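PDB 2WNY: conserved protein from Methanothermobacter thermautotrophicus, which is of unknown function but belongs to an RNA-binding protein family and is linked to the exosome superoperon, so it probably binds RNA. Local coordinates for residues D85-K99 against E108-V122. The protein carries 1 engineered substitution. Residues are numbered along the deposited sequence; the frame is centred on the assembly and turned at random.
Sequences DRFDENGNLFLRLDK and EPVRHGDAIHLKIKV
Leu93, Leu95 and Leu97 face Ile120, Leu118 and Ile116 in hydrogen-bonded pairs of an antiparallel sheet, and their side chains make the tight half of this contact. Near-straight backbone bonds join strands 92-98 and 115-122, among them Leu118 N to Leu95 O at 2.7 Å. On the leucine face, Leu97 CD1 reaches Leu118 CD1 at 4.0 Å, while Leu93 and Ile120 lie side by side; Phe72, Phe76 and Phe68 of helix 62-76 pack against this layer. Strand 92-98 is also bonded along its other edge, where Arg96 O takes Val110 N and Asp98 N gives to Glu108 O. At the end of the strand, where Lys99 is buried, its NZ makes salt bridges to Asp114 OD2 at 2.7 Å and to Glu21.

The opposite face is more open. There Phe94 runs alongside Lys119, its CE1 3.5 Å from Lys119 CG, and the extended chain of Arg96 carries its guanidinium past His117, whose NE2 sits over one face with the planes 47° apart.

Beyond the edge of strand 92-98, on the side of strand 109-110, Arg111, bent at chi2 (-71°), turns back to stack on Arg86, guanidinium centres 3.7 Å apart and planes at 19°. Asp85 OD1 takes NH1 and NH2 of Arg111 in a salt bridge, both at 2.9 Å, which probably eases the like charges, and Arg86 NE is held by the backbone O of Glu82.

With strand 8-17 bonded beyond strand 115-122, the arrangement is that of an antiparallel sheet with helices packed on its apolar face, the short, weakly bonded strand 109-110 being outermost at one edge.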
ATOM      1  N   ASP A  85       1.380 -10.812  10.248  1.00 56.56           N
ATOM      2  CA  ASP A  85       0.963 -11.942   9.418  1.00 57.46           C
ATOM      3  C   ASP A  85       0.786 -11.543   7.951  1.00 51.48           C
ATOM      4  O   ASP A  85       0.495 -12.382   7.105  1.00 51.56           O
ATOM      5  CB  ASP A  85      -0.315 -12.570   9.979  1.00 61.82           C
ATOM      6  CG  ASP A  85      -1.339 -11.530  10.384  1.00 64.64           C
ATOM      7  OD1 ASP A  85      -1.850 -10.819   9.492  1.00 67.38           O
ATOM      8  OD2 ASP A  85      -1.626 -11.430  11.600  1.00 79.60           O
ATOM      9  N   ARG A  86       0.981 -10.264   7.657  1.00 46.20           N
ATOM     10  CA  ARG A  86       0.802  -9.760   6.298  1.00 42.94           C
ATOM     11  C   ARG A  86       2.099  -9.766   5.475  1.00 41.25           C
ATOM     12  O   ARG A  86       2.103  -9.324   4.327  1.00 39.85           O
ATOM     13  CB  ARG A  86       0.204  -8.354   6.324  1.00 39.43           C
ATOM     14  CG  ARG A  86      -1.124  -8.231   7.053  1.00 45.49           C
ATOM     15  CD  ARG A  86      -1.576  -6.779   7.040  1.00 48.22           C
ATOM     16  NE  ARG A  86      -2.455  -6.461   8.159  1.00 56.30           N
ATOM     17  CZ  ARG A  86      -3.723  -6.073   8.050  1.00 53.23           C
ATOM     18  NH1 ARG A  86      -4.288  -5.939   6.860  1.00 48.89           N
ATOM     19  NH2 ARG A  86      -4.426  -5.814   9.144  1.00 55.01           N
ATOM     20  N   PHE A  87       3.187 -10.269   6.051  1.00 42.40           N
ATOM     21  CA  PHE A  87       4.476 -10.380   5.349  1.00 42.84           C
ATOM     22  C   PHE A  87       4.537 -11.693   4.573  1.00 45.94           C
ATOM     23  O   PHE A  87       4.060 -12.711   5.073  1.00 48.56           O
ATOM     24  CB  PHE A  87       5.635 -10.381   6.359  1.00 44.09           C
ATOM     25  CG  PHE A  87       5.890  -9.050   7.010  1.00 39.74           C
ATOM     26  CD1 PHE A  87       6.907  -8.218   6.544  1.00 40.00           C
ATOM     27  CD2 PHE A  87       5.127  -8.633   8.103  1.00 42.75           C
ATOM     28  CE1 PHE A  87       7.160  -6.988   7.150  1.00 37.39           C
ATOM     29  CE2 PHE A  87       5.362  -7.397   8.716  1.00 44.50           C
ATOM     30  CZ  PHE A  87       6.385  -6.569   8.239  1.00 39.40           C
ATOM     31  N   ASP A  88       5.154 -11.700   3.389  1.00 44.10           N
ATOM     32  CA  ASP A  88       5.384 -12.978   2.690  1.00 47.32           C
ATOM     33  C   ASP A  88       6.753 -13.594   3.029  1.00 49.53           C
ATOM     34  O   ASP A  88       7.488 -13.061   3.871  1.00 47.09           O
ATOM     35  CB  ASP A  88       5.149 -12.863   1.170  1.00 44.57           C
ATOM     36  CG  ASP A  88       6.224 -12.038   0.449  1.00 47.60           C
ATOM     37  OD1 ASP A  88       7.241 -11.653   1.063  1.00 40.98           O
ATOM     38  OD2 ASP A  88       6.046 -11.795  -0.764  1.00 53.56           O
ATOM     39  N   GLU A  89       7.081 -14.716   2.383  1.00 53.86           N
ATOM     40  CA  GLU A  89       8.347 -15.421   2.632  1.00 58.14           C
ATOM     41  C   GLU A  89       9.566 -14.690   2.041  1.00 56.50           C
ATOM     42  O   GLU A  89      10.709 -15.044   2.338  1.00 57.71           O
ATOM     43  CB  GLU A  89       8.282 -16.881   2.137  1.00 62.59           C
ATOM     44  CG  GLU A  89       7.632 -17.061   0.742  1.00 69.31           C
ATOM     45  CD  GLU A  89       7.878 -18.435   0.105  1.00 86.87           C
ATOM     46  OE1 GLU A  89       8.713 -19.212   0.620  1.00 88.85           O
ATOM     47  OE2 GLU A  89       7.234 -18.733  -0.927  1.00 89.88           O
ATOM     48  N   ASN A  90       9.313 -13.651   1.242  1.00 53.76           N
ATOM     49  CA  ASN A  90      10.358 -12.977   0.461  1.00 54.66           C
ATOM     50  C   ASN A  90      10.734 -11.547   0.882  1.00 51.80           C
ATOM     51  O   ASN A  90      11.403 -10.845   0.123  1.00 52.34           O
ATOM     52  CB  ASN A  90       9.966 -12.951  -1.022  1.00 54.68           C
ATOM     53  CG  ASN A  90      10.107 -14.295  -1.687  1.00 64.66           C
ATOM     54  OD1 ASN A  90       9.171 -14.777  -2.329  1.00 71.57           O
ATOM     55  ND2 ASN A  90      11.278 -14.916  -1.545  1.00 70.35           N
ATOM     56  N   GLY A  91      10.307 -11.102   2.060  1.00 51.19           N
ATOM     57  CA  GLY A  91      10.620  -9.734   2.503  1.00 48.59           C
ATOM     58  C   GLY A  91       9.498  -8.711   2.328  1.00 47.11           C
ATOM     59  O   GLY A  91       9.555  -7.619   2.911  1.00 47.64           O
ATOM     60  N   ASN A  92       8.470  -9.054   1.548  1.00 45.12           N
ATOM     61  CA  ASN A  92       7.388  -8.110   1.235  1.00 40.99           C
ATOM     62  C   ASN A  92       6.343  -7.981   2.332  1.00 39.33           C
ATOM     63  O   ASN A  92       6.032  -8.946   3.035  1.00 41.05           O
ATOM     64  CB  ASN A  92       6.715  -8.487  -0.091  1.00 40.40           C
ATOM     65  CG  ASN A  92       7.699  -8.527  -1.256  1.00 46.42           C
ATOM     66  OD1 ASN A  92       7.899  -9.568  -1.887  1.00 43.87           O
ATOM     67  ND2 ASN A  92       8.328  -7.393  -1.536  1.00 42.03           N
ATOM     68  N   LEU A  93       5.796  -6.782   2.470  1.00 36.48           N
ATOM     69  CA  LEU A  93       4.670  -6.545   3.359  1.00 34.81           C
ATOM     70  C   LEU A  93       3.475  -6.191   2.493  1.00 34.59           C
ATOM     71  O   LEU A  93       3.507  -5.190   1.757  1.00 31.64           O
ATOM     72  CB  LEU A  93       4.963  -5.392   4.331  1.00 34.55           C
ATOM     73  CG  LEU A  93       3.788  -4.782   5.120  1.00 34.98           C
ATOM     74  CD1 LEU A  93       3.078  -5.828   6.001  1.00 32.06           C
ATOM     75  CD2 LEU A  93       4.260  -3.618   5.978  1.00 36.00           C
ATOM     76  N   PHE A  94       2.419  -6.999   2.589  1.00 34.25           N
ATOM     77  CA  PHE A  94       1.195  -6.734   1.830  1.00 35.30           C
ATOM     78  C   PHE A  94       0.169  -6.081   2.723  1.00 36.36           C
ATOM     79  O   PHE A  94      -0.275  -6.668   3.726  1.00 38.02           O
ATOM     80  CB  PHE A  94       0.616  -8.016   1.272  1.00 35.90           C
ATOM     81  CG  PHE A  94       1.415  -8.605   0.161  1.00 39.67           C
ATOM     82  CD1 PHE A  94       1.076  -8.352  -1.166  1.00 37.87           C
ATOM     83  CD2 PHE A  94       2.503  -9.429   0.430  1.00 33.54           C
ATOM     84  CE1 PHE A  94       1.815  -8.915  -2.210  1.00 40.88           C
ATOM     85  CE2 PHE A  94       3.244 -10.001  -0.612  1.00 42.00           C
ATOM     86  CZ  PHE A  94       2.898  -9.748  -1.927  1.00 40.75           C
ATOM     87  N   LEU A  95      -0.208  -4.867   2.349  1.00 34.08           N
ATOM     88  CA  LEU A  95      -1.093  -4.050   3.159  1.00 34.13           C
ATOM     89  C   LEU A  95      -2.225  -3.527   2.295  1.00 32.54           C
ATOM     90  O   LEU A  95      -1.990  -2.890   1.260  1.00 32.30           O
ATOM     91  CB  LEU A  95      -0.304  -2.889   3.771  1.00 33.20           C
ATOM     92  CG  LEU A  95      -1.097  -1.914   4.634  1.00 35.96           C
ATOM     93  CD1 LEU A  95      -1.747  -2.639   5.829  1.00 36.50           C
ATOM     94  CD2 LEU A  95      -0.183  -0.781   5.087  1.00 35.40           C
ATOM     95  N   ARG A  96      -3.447  -3.817   2.725  1.00 31.48           N
ATOM     96  CA  ARG A  96      -4.648  -3.321   2.060  1.00 31.06           C
ATOM     97  C   ARG A  96      -5.313  -2.280   2.944  1.00 30.85           C
ATOM     98  O   ARG A  96      -5.536  -2.517   4.138  1.00 32.99           O
ATOM     99  CB  ARG A  96      -5.636  -4.454   1.831  1.00 29.83           C
ATOM    100  CG  ARG A  96      -5.091  -5.645   1.111  1.00 32.25           C
ATOM    101  CD  ARG A  96      -6.182  -6.648   0.823  1.00 42.77           C
ATOM    102  NE  ARG A  96      -5.617  -7.854   0.229  1.00 47.52           N
ATOM    103  CZ  ARG A  96      -6.325  -8.812  -0.359  1.00 56.85           C
ATOM    104  NH1 ARG A  96      -7.644  -8.723  -0.432  1.00 55.63           N
ATOM    105  NH2 ARG A  96      -5.706  -9.867  -0.873  1.00 65.73           N
ATOM    106  N   LEU A  97      -5.671  -1.153   2.345  1.00 27.71           N
ATOM    107  CA  LEU A  97      -6.301  -0.063   3.085  1.00 28.85           C
ATOM    108  C   LEU A  97      -7.655   0.244   2.467  1.00 27.86           C
ATOM    109  O   LEU A  97      -7.814   0.195   1.223  1.00 26.92           O
ATOM    110  CB  LEU A  97      -5.402   1.180   3.071  1.00 26.89           C
ATOM    111  CG  LEU A  97      -4.002   1.098   3.723  1.00 32.46           C
ATOM    112  CD1 LEU A  97      -3.123   2.287   3.308  1.00 28.35           C
ATOM    113  CD2 LEU A  97      -4.074   1.001   5.247  1.00 33.51           C
ATOM    114  N   ASP A  98      -8.624   0.534   3.333  1.00 27.10           N
ATOM    115  CA  ASP A  98      -9.976   0.857   2.898  1.00 28.10           C
ATOM    116  C   ASP A  98      -9.958   2.069   1.972  1.00 27.12           C
ATOM    117  O   ASP A  98      -9.391   3.105   2.301  1.00 27.35           O
ATOM    118  CB  ASP A  98     -10.908   1.116   4.088  1.00 29.61           C
ATOM    119  CG  ASP A  98     -12.361   1.227   3.662  1.00 35.49           C
ATOM    120  OD1 ASP A  98     -13.065   0.213   3.721  1.00 41.44           O
ATOM    121  OD2 ASP A  98     -12.781   2.305   3.200  1.00 33.78           O
ATOM    122  N   LYS A  99     -10.541   1.911   0.794  1.00 25.84           N
ATOM    123  CA  LYS A  99     -10.541   2.983  -0.181  1.00 23.55           C
ATOM    124  C   LYS A  99     -11.390   4.184   0.249  1.00 22.33           C
ATOM    125  O   LYS A  99     -11.028   5.314  -0.002  1.00 23.82           O
ATOM    126  CB  LYS A  99     -11.009   2.446  -1.533  1.00 24.33           C
ATOM    127  CG  LYS A  99     -10.925   3.484  -2.646  1.00 27.88           C
ATOM    128  CD  LYS A  99     -11.001   2.820  -4.027  1.00 40.97           C
ATOM    129  CE  LYS A  99     -12.378   2.316  -4.263  1.00 29.46           C
ATOM    130  NZ  LYS A  99     -12.574   1.563  -5.574  1.00 31.35           N
ATOM    131  N   GLU A 108      -7.021   2.747   6.946  1.00 33.47           N
ATOM    132  CA  GLU A 108      -7.712   1.681   7.661  1.00 36.12           C
ATOM    133  C   GLU A 108      -7.329   0.351   7.017  1.00 35.90           C
ATOM    134  O   GLU A 108      -7.739   0.070   5.896  1.00 35.47           O
ATOM    135  CB  GLU A 108      -9.228   1.917   7.625  1.00 36.28           C
ATOM    136  CG  GLU A 108     -10.095   0.889   8.402  1.00 41.95           C
ATOM    137  CD  GLU A 108      -9.846   0.908   9.906  1.00 58.09           C
ATOM    138  OE1 GLU A 108      -9.991   1.984  10.521  1.00 59.39           O
ATOM    139  OE2 GLU A 108      -9.513  -0.160  10.467  1.00 58.81           O
ATOM    140  N   PRO A 109      -6.547  -0.475   7.738  1.00 38.11           N
ATOM    141  CA  PRO A 109      -6.177  -1.780   7.195  1.00 37.81           C
ATOM    142  C   PRO A 109      -7.415  -2.663   7.065  1.00 39.04           C
ATOM    143  O   PRO A 109      -8.286  -2.667   7.941  1.00 39.35           O
ATOM    144  CB  PRO A 109      -5.206  -2.344   8.242  1.00 39.70           C
ATOM    145  CG  PRO A 109      -5.527  -1.606   9.517  1.00 43.27           C
ATOM    146  CD  PRO A 109      -6.067  -0.265   9.118  1.00 40.84           C
ATOM    147  N   VAL A 110      -7.514  -3.369   5.949  1.00 38.71           N
ATOM    148  CA  VAL A 110      -8.599  -4.320   5.746  1.00 42.21           C
ATOM    149  C   VAL A 110      -8.026  -5.630   5.225  1.00 44.87           C
ATOM    150  O   VAL A 110      -6.867  -5.683   4.791  1.00 43.23           O
ATOM    151  CB  VAL A 110      -9.682  -3.783   4.772  1.00 42.38           C
ATOM    152  CG1 VAL A 110     -10.461  -2.612   5.393  1.00 37.22           C
ATOM    153  CG2 VAL A 110      -9.062  -3.392   3.438  1.00 37.38           C
ATOM    154  N   ARG A 111      -8.839  -6.679   5.257  1.00 49.33           N
ATOM    155  CA  ARG A 111      -8.399  -7.999   4.823  1.00 55.62           C
ATOM    156  C   ARG A 111      -8.944  -8.357   3.442  1.00 56.48           C
ATOM    157  O   ARG A 111      -8.267  -9.001   2.636  1.00 57.96           O
ATOM    158  CB  ARG A 111      -8.799  -9.059   5.856  1.00 58.84           C
ATOM    159  CG  ARG A 111      -8.131  -8.872   7.208  1.00 65.67           C
ATOM    160  CD  ARG A 111      -6.646  -9.190   7.147  1.00 67.15           C
ATOM    161  NE  ARG A 111      -5.999  -9.060   8.448  1.00 69.65           N
ATOM    162  CZ  ARG A 111      -4.805  -9.565   8.751  1.00 73.54           C
ATOM    163  NH1 ARG A 111      -4.110 -10.249   7.848  1.00 71.48           N
ATOM    164  NH2 ARG A 111      -4.301  -9.384   9.966  1.00 72.30           N
ATOM    165  N   HIS A 112     -10.180  -7.950   3.190  1.00 57.75           N
ATOM    166  CA  HIS A 112     -10.830  -8.203   1.920  1.00 59.44           C
ATOM    167  C   HIS A 112     -11.673  -6.980   1.582  1.00 57.59           C
ATOM    168  O   HIS A 112     -11.837  -6.067   2.407  1.00 56.87           O
ATOM    169  CB  HIS A 112     -11.733  -9.452   1.983  1.00 64.03           C
ATOM    170  CG  HIS A 112     -11.016 -10.728   2.322  1.00 69.85           C
ATOM    171  ND1 HIS A 112      -9.960 -11.218   1.579  1.00 75.60           N
ATOM    172  CD2 HIS A 112     -11.226 -11.631   3.312  1.00 79.76           C
ATOM    173  CE1 HIS A 112      -9.539 -12.355   2.108  1.00 80.61           C
ATOM    174  NE2 HIS A 112     -10.293 -12.629   3.160  1.00 82.99           N
ATOM    175  N   GLY A 113     -12.207  -6.974   0.367  1.00 56.85           N
ATOM    176  CA  GLY A 113     -13.078  -5.899  -0.072  1.00 54.60           C
ATOM    177  C   GLY A 113     -12.358  -4.913  -0.963  1.00 51.01           C
ATOM    178  O   GLY A 113     -11.214  -5.141  -1.388  1.00 47.92           O
ATOM    179  N   ASP A 114     -13.044  -3.809  -1.243  1.00 49.01           N
ATOM    180  CA  ASP A 114     -12.519  -2.788  -2.136  1.00 43.77           C
ATOM    181  C   ASP A 114     -11.433  -2.011  -1.431  1.00 40.92           C
ATOM    182  O   ASP A 114     -11.689  -1.168  -0.521  1.00 39.43           O
ATOM    183  CB  ASP A 114     -13.635  -1.865  -2.611  1.00 45.31           C
ATOM    184  CG  ASP A 114     -13.311  -1.187  -3.928  1.00 43.81           C
ATOM    185  OD1 ASP A 114     -12.373  -1.623  -4.647  1.00 29.25           O
ATOM    186  OD2 ASP A 114     -14.022  -0.216  -4.244  1.00 48.57           O
ATOM    187  N   ALA A 115     -10.204  -2.301  -1.839  1.00 34.43           N
ATOM    188  CA  ALA A 115      -9.076  -1.734  -1.138  1.00 31.51           C
ATOM    189  C   ALA A 115      -8.025  -1.133  -2.053  1.00 28.58           C
ATOM    190  O   ALA A 115      -8.004  -1.379  -3.267  1.00 28.65           O
ATOM    191  CB  ALA A 115      -8.445  -2.788  -0.217  1.00 33.03           C
ATOM    192  N   ILE A 116      -7.172  -0.327  -1.443  1.00 27.22           N
ATOM    193  CA  ILE A 116      -5.932   0.097  -2.045  1.00 27.52           C
ATOM    194  C   ILE A 116      -4.901  -0.963  -1.642  1.00 28.18           C
ATOM    195  O   ILE A 116      -4.614  -1.127  -0.456  1.00 27.21           O
ATOM    196  CB  ILE A 116      -5.523   1.481  -1.528  1.00 28.38           C
ATOM    197  CG1 ILE A 116      -6.678   2.478  -1.760  1.00 32.36           C
ATOM    198  CG2 ILE A 116      -4.226   1.949  -2.226  1.00 31.30           C
ATOM    199  CD1 ILE A 116      -6.325   3.924  -1.509  1.00 27.88           C
ATOM    200  N   HIS A 117      -4.385  -1.713  -2.616  1.00 26.28           N
ATOM    201  CA  HIS A 117      -3.487  -2.816  -2.278  1.00 28.70           C
ATOM    202  C   HIS A 117      -2.061  -2.296  -2.400  1.00 28.45           C
ATOM    203  O   HIS A 117      -1.672  -1.816  -3.466  1.00 26.23           O
ATOM    204  CB  HIS A 117      -3.648  -4.004  -3.236  1.00 29.41           C
ATOM    205  CG  HIS A 117      -4.987  -4.683  -3.175  1.00 35.71           C
ATOM    206  ND1 HIS A 117      -6.160  -4.071  -3.572  1.00 45.37           N
ATOM    207  CD2 HIS A 117      -5.327  -5.951  -2.829  1.00 31.54           C
ATOM    208  CE1 HIS A 117      -7.169  -4.915  -3.428  1.00 32.78           C
ATOM    209  NE2 HIS A 117      -6.690  -6.061  -2.979  1.00 41.74           N
ATOM    210  N   LEU A 118      -1.290  -2.406  -1.329  1.00 27.26           N
ATOM    211  CA  LEU A 118       0.141  -2.095  -1.386  1.00 28.73           C
ATOM    212  C   LEU A 118       0.992  -3.353  -1.226  1.00 29.64           C
ATOM    213  O   LEU A 118       0.745  -4.194  -0.337  1.00 29.64           O
ATOM    214  CB  LEU A 118       0.506  -1.076  -0.317  1.00 27.05           C
ATOM    215  CG  LEU A 118      -0.435   0.127  -0.192  1.00 28.90           C
ATOM    216  CD1 LEU A 118      -0.108   0.901   1.070  1.00 32.86           C
ATOM    217  CD2 LEU A 118      -0.349   1.022  -1.404  1.00 27.14           C
ATOM    218  N   LYS A 119       1.951  -3.513  -2.125  1.00 26.59           N
ATOM    219  CA  LYS A 119       2.977  -4.536  -1.961  1.00 29.01           C
ATOM    220  C   LYS A 119       4.256  -3.769  -1.647  1.00 29.69           C
ATOM    221  O   LYS A 119       4.860  -3.139  -2.528  1.00 31.80           O
ATOM    222  CB  LYS A 119       3.122  -5.386  -3.222  1.00 29.36           C
ATOM    223  CG  LYS A 119       4.206  -6.462  -3.125  1.00 35.42           C
ATOM    224  CD  LYS A 119       4.273  -7.335  -4.374  1.00 41.64           C
ATOM    225  CE  LYS A 119       5.227  -6.775  -5.434  1.00 57.96           C
ATOM    226  NZ  LYS A 119       6.641  -6.668  -4.950  1.00 60.42           N
ATOM    227  N   ILE A 120       4.639  -3.789  -0.383  1.00 30.91           N
ATOM    228  CA  ILE A 120       5.777  -3.004   0.082  1.00 29.38           C
ATOM    229  C   ILE A 120       7.050  -3.874   0.197  1.00 31.94           C
ATOM    230  O   ILE A 120       7.134  -4.767   1.057  1.00 31.38           O
ATOM    231  CB  ILE A 120       5.478  -2.330   1.444  1.00 28.18           C
ATOM    232  CG1 ILE A 120       4.212  -1.469   1.381  1.00 30.59           C
ATOM    233  CG2 ILE A 120       6.695  -1.447   1.887  1.00 30.60           C
ATOM    234  CD1 ILE A 120       3.642  -1.083   2.780  1.00 26.66           C
ATOM    235  N   LYS A 121       8.038  -3.605  -0.664  1.00 31.77           N
ATOM    236  CA  LYS A 121       9.324  -4.314  -0.601  1.00 31.93           C
ATOM    237  C   LYS A 121      10.197  -3.761   0.536  1.00 31.61           C
ATOM    238  O   LYS A 121      10.861  -2.729   0.402  1.00 30.11           O
ATOM    239  CB  LYS A 121      10.069  -4.294  -1.945  1.00 34.25           C
ATOM    240  CG  LYS A 121      11.255  -5.300  -2.011  1.00 36.57           C
ATOM    241  CD  LYS A 121      11.870  -5.327  -3.394  1.00 46.50           C
ATOM    242  CE  LYS A 121      13.127  -6.181  -3.422  1.00 55.41           C
ATOM    243  NZ  LYS A 121      13.760  -6.108  -4.761  1.00 61.64           N
ATOM    244  N   VAL A 122      10.194  -4.482   1.649  1.00 31.30           N
ATOM    245  CA  VAL A 122      10.899  -4.081   2.842  1.00 31.62           C
ATOM    246  C   VAL A 122      12.390  -4.362   2.689  1.00 34.64           C
ATOM    247  O   VAL A 122      12.786  -5.441   2.235  1.00 35.38           O
ATOM    248  CB  VAL A 122      10.320  -4.791   4.088  1.00 34.01           C
ATOM    249  CG1 VAL A 122      11.134  -4.480   5.360  1.00 34.55           C
ATOM    250  CG2 VAL A 122       8.840  -4.412   4.260  1.00 28.89           C
TER
HETATM  251  O   HOH W   1      -7.792   3.605   4.406  1.00 11.11           O
HETATM  252  O   HOH W   2     -13.549   0.788   0.587  1.00 26.10           O